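Local coordinates for putative transcriptional regulator (Streptomyces coelicolor, PDB 2HXI), which is a putative TetR-family transcriptional regulator that probably binds regulatory DNA sequences to control transcription, at residues T74-L86 / L119-S133. Sequence-based numbering, arbitrary orientation.
Sequences TELLRAVADRILL and LAAVWGRHGSGGTGS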
# COMPACT_ATOMS: atom_id res chain seq x y z
N THR B 74 -4.36 0.31 20.04
CA THR B 74 -3.51 0.26 18.85
C THR B 74 -2.21 -0.42 19.24
O THR B 74 -1.62 -1.10 18.40
CB THR B 74 -3.30 1.65 18.08
OG1 THR B 74 -1.98 2.16 18.31
CG2 THR B 74 -4.37 2.65 18.37
N GLU B 75 -1.79 -0.27 20.51
CA GLU B 75 -0.58 -0.96 20.98
C GLU B 75 -0.83 -2.47 21.05
O GLU B 75 0.06 -3.29 20.80
CB GLU B 75 -0.09 -0.45 22.33
CG GLU B 75 0.77 0.82 22.29
CD GLU B 75 1.74 0.86 21.09
OE1 GLU B 75 2.77 0.14 21.08
OE2 GLU B 75 1.46 1.63 20.16
N LEU B 76 -2.06 -2.81 21.42
CA LEU B 76 -2.50 -4.22 21.44
C LEU B 76 -2.46 -4.77 20.01
O LEU B 76 -1.85 -5.78 19.79
CB LEU B 76 -3.93 -4.31 22.01
CG LEU B 76 -4.61 -5.68 22.15
CD1 LEU B 76 -5.99 -5.54 22.82
CD2 LEU B 76 -4.83 -6.30 20.86
N LEU B 77 -3.10 -4.11 19.06
CA LEU B 77 -3.09 -4.52 17.63
C LEU B 77 -1.70 -4.58 17.02
O LEU B 77 -1.42 -5.50 16.28
CB LEU B 77 -4.03 -3.68 16.77
CG LEU B 77 -5.53 -3.90 17.04
CD1 LEU B 77 -6.41 -3.09 16.11
CD2 LEU B 77 -5.93 -5.41 17.03
N ARG B 78 -0.83 -3.63 17.31
CA ARG B 78 0.56 -3.73 16.84
C ARG B 78 1.22 -4.97 17.39
O ARG B 78 1.96 -5.64 16.70
CB ARG B 78 1.41 -2.53 17.33
CG ARG B 78 1.06 -1.19 16.75
CD ARG B 78 2.14 -0.22 17.20
NE ARG B 78 3.48 -0.53 16.68
CZ ARG B 78 4.62 -0.24 17.32
NH1 ARG B 78 4.59 0.34 18.51
NH2 ARG B 78 5.80 -0.51 16.78
N ALA B 79 0.93 -5.27 18.67
CA ALA B 79 1.56 -6.37 19.33
C ALA B 79 1.05 -7.67 18.73
O ALA B 79 1.80 -8.60 18.56
CB ALA B 79 1.28 -6.30 20.84
N VAL B 80 -0.23 -7.69 18.39
CA VAL B 80 -0.74 -8.86 17.68
C VAL B 80 -0.10 -8.97 16.24
O VAL B 80 0.21 -10.04 15.78
CB VAL B 80 -2.28 -8.76 17.52
CG1 VAL B 80 -2.75 -10.04 16.90
CG2 VAL B 80 -2.95 -8.59 18.93
N ALA B 81 0.04 -7.84 15.54
CA ALA B 81 0.67 -7.87 14.19
C ALA B 81 2.08 -8.47 14.32
O ALA B 81 2.49 -9.31 13.49
CB ALA B 81 0.69 -6.53 13.60
N ASP B 82 2.78 -8.19 15.41
CA ASP B 82 4.09 -8.82 15.65
C ASP B 82 4.01 -10.33 15.68
O ASP B 82 4.90 -11.01 15.17
CB ASP B 82 4.81 -8.30 16.92
CG ASP B 82 6.29 -8.75 16.95
OD1 ASP B 82 7.12 -8.03 16.31
OD2 ASP B 82 6.62 -9.84 17.52
N ARG B 83 2.93 -10.88 16.27
CA ARG B 83 2.79 -12.32 16.30
C ARG B 83 2.68 -12.90 14.91
O ARG B 83 3.04 -14.07 14.69
CB ARG B 83 1.56 -12.76 17.14
CG ARG B 83 1.43 -12.10 18.47
CD ARG B 83 2.66 -12.49 19.33
NE ARG B 83 2.76 -13.95 19.60
CZ ARG B 83 3.77 -14.52 20.26
NH1 ARG B 83 4.80 -13.75 20.68
NH2 ARG B 83 3.76 -15.83 20.51
N ILE B 84 2.06 -12.14 13.99
CA ILE B 84 1.94 -12.57 12.59
C ILE B 84 3.31 -12.60 11.91
O ILE B 84 3.61 -13.54 11.17
CB ILE B 84 0.98 -11.65 11.75
CG1 ILE B 84 -0.44 -11.57 12.40
CG2 ILE B 84 0.85 -12.12 10.32
CD1 ILE B 84 -1.10 -12.89 12.69
N LEU B 85 4.13 -11.59 12.16
CA LEU B 85 5.52 -11.69 11.68
C LEU B 85 6.19 -12.95 12.24
O LEU B 85 6.93 -13.64 11.55
CB LEU B 85 6.31 -10.46 12.10
CG LEU B 85 5.82 -9.10 11.63
CD1 LEU B 85 6.71 -7.95 12.18
CD2 LEU B 85 5.83 -9.13 10.14
N LEU B 86 5.98 -13.24 13.54
CA LEU B 86 6.65 -14.35 14.16
C LEU B 86 6.28 -15.64 13.47
O LEU B 86 7.17 -16.46 13.12
CB LEU B 86 6.33 -14.37 15.66
CG LEU B 86 7.00 -15.50 16.47
CD1 LEU B 86 8.51 -15.38 16.44
CD2 LEU B 86 6.49 -15.47 17.91
N LEU B 119 -4.82 -6.63 10.64
CA LEU B 119 -3.46 -6.58 11.18
C LEU B 119 -2.49 -6.11 10.09
O LEU B 119 -1.52 -5.41 10.38
CB LEU B 119 -3.08 -7.97 11.73
CG LEU B 119 -3.82 -8.40 13.02
CD1 LEU B 119 -3.41 -9.78 13.47
CD2 LEU B 119 -3.60 -7.37 14.19
N ALA B 120 -2.78 -6.42 8.84
CA ALA B 120 -1.90 -6.03 7.71
C ALA B 120 -1.82 -4.51 7.67
O ALA B 120 -0.74 -3.95 7.49
CB ALA B 120 -2.42 -6.55 6.42
N ALA B 121 -2.97 -3.87 7.87
CA ALA B 121 -3.09 -2.40 7.91
C ALA B 121 -2.30 -1.77 9.07
O ALA B 121 -1.64 -0.72 8.93
CB ALA B 121 -4.58 -2.03 8.00
N VAL B 122 -2.43 -2.36 10.25
CA VAL B 122 -1.78 -1.87 11.43
C VAL B 122 -0.29 -1.98 11.21
O VAL B 122 0.46 -1.03 11.52
CB VAL B 122 -2.18 -2.63 12.72
CG1 VAL B 122 -1.28 -2.16 13.92
CG2 VAL B 122 -3.68 -2.41 13.07
N TRP B 123 0.17 -3.12 10.70
CA TRP B 123 1.62 -3.31 10.55
C TRP B 123 2.18 -2.36 9.50
O TRP B 123 3.24 -1.75 9.69
CB TRP B 123 1.95 -4.76 10.15
CG TRP B 123 3.41 -4.99 9.77
CD1 TRP B 123 4.51 -4.80 10.57
CD2 TRP B 123 3.90 -5.43 8.50
NE1 TRP B 123 5.66 -5.09 9.85
CE2 TRP B 123 5.31 -5.47 8.58
CE3 TRP B 123 3.27 -5.78 7.29
CZ2 TRP B 123 6.10 -5.88 7.53
CZ3 TRP B 123 4.06 -6.20 6.23
CH2 TRP B 123 5.46 -6.23 6.36
N GLY B 124 1.44 -2.22 8.40
CA GLY B 124 1.86 -1.36 7.31
C GLY B 124 1.96 0.08 7.77
O GLY B 124 2.69 0.87 7.16
N ARG B 125 1.26 0.43 8.84
CA ARG B 125 1.28 1.80 9.37
C ARG B 125 2.30 2.02 10.48
O ARG B 125 3.04 3.01 10.45
CB ARG B 125 -0.11 2.20 9.84
CG ARG B 125 -0.23 3.64 10.31
CD ARG B 125 -1.61 3.91 10.92
NE ARG B 125 -2.70 3.65 9.97
CZ ARG B 125 -3.93 4.16 10.07
NH1 ARG B 125 -4.26 4.99 11.07
NH2 ARG B 125 -4.85 3.85 9.15
N HIS B 126 2.32 1.15 11.47
CA HIS B 126 3.20 1.39 12.60
C HIS B 126 4.44 0.48 12.64
O HIS B 126 5.34 0.69 13.47
CB HIS B 126 2.44 1.18 13.91
CG HIS B 126 1.20 2.00 14.08
ND1 HIS B 126 -0.07 1.47 13.92
CD2 HIS B 126 1.02 3.29 14.46
CE1 HIS B 126 -0.98 2.41 14.17
NE2 HIS B 126 -0.34 3.52 14.50
N GLY B 127 4.48 -0.57 11.81
CA GLY B 127 5.41 -1.68 12.05
C GLY B 127 5.17 -2.34 13.41
O GLY B 127 4.12 -2.14 14.04
N SER B 128 6.12 -3.15 13.87
CA SER B 128 6.00 -3.73 15.22
C SER B 128 7.40 -3.78 15.79
O SER B 128 8.37 -3.66 15.03
CB SER B 128 5.31 -5.10 15.23
OG SER B 128 6.14 -6.13 14.72
N GLY B 129 7.50 -3.89 17.11
CA GLY B 129 8.78 -3.78 17.79
C GLY B 129 9.23 -4.98 18.58
O GLY B 129 10.12 -4.85 19.42
N GLY B 130 8.64 -6.15 18.32
CA GLY B 130 8.92 -7.34 19.06
C GLY B 130 9.72 -8.40 18.33
O GLY B 130 10.39 -8.11 17.31
N THR B 131 9.64 -9.63 18.85
CA THR B 131 10.42 -10.77 18.39
C THR B 131 10.17 -11.11 16.93
O THR B 131 11.13 -11.46 16.21
CB THR B 131 10.24 -12.05 19.30
OG1 THR B 131 10.79 -11.77 20.58
CG2 THR B 131 11.01 -13.23 18.77
N GLY B 132 8.92 -11.04 16.50
CA GLY B 132 8.60 -11.29 15.08
C GLY B 132 9.30 -10.32 14.15
O GLY B 132 9.86 -10.72 13.08
N SER B 133 9.23 -9.04 14.51
CA SER B 133 9.87 -8.03 13.71
C SER B 133 11.35 -8.31 13.75
O SER B 133 12.02 -8.17 12.72
CB SER B 133 9.62 -6.62 14.25
OG SER B 133 8.36 -6.15 13.78
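The carboxylate of Asp82 receives the start of helix 131-146. Its OD2 accepts from the N of Gly132 at 2.8 Å. Its OD1 accepts from the N of Ser133 at 3.0 Å. Both are met on the syn side and somewhat out of the carboxylate plane. The hydroxyl OG of Ser128 donates to the anti lone pair of OD1 at 2.7 Å. A weak bond from the N of Gly130, the N-cap residue, also reaches OD1. With CG anti to its backbone N (chi1 -167°), Asp82 reaches these amides, and the positive end of the helix dipole would probably steady its charge. Cut back to an alanine here, the side chain would probably leave the amides of Gly132 and Ser133 without their acceptor and take the acceptor from the Ser128 hydroxyl. Gly132 lies so close to Asp82 O and Leu85 CB that any CB would clash.

In the TetR fold, helix 73-88 links the small DNA-binding domain to the helical C-terminal domain. Segment 74-86 crosses segment 119-126 at -100°. Leu119 is a knob in a hole formed by Leu77, Val80, Ala81 and Ile84; its CD1 meets Val80 CG1 at 3.5 Å. Leu85 CD2 lies over one face of the Trp123 indole in a CH-pi contact. That indole also stacks with Phe113 and packs on Leu215 of the second subunit.

Arg78 CD lies against His126 CB at 3.6 Å. The bend at chi3 (64°) then turns NE toward Gly127 O. NE donates to that oxygen at 3.2 Å, nearly straight, from above the carbonyl plane. Arg78 NH1 also forms a salt bridge with Glu75 OE1, with only a weak hydrogen bond in it.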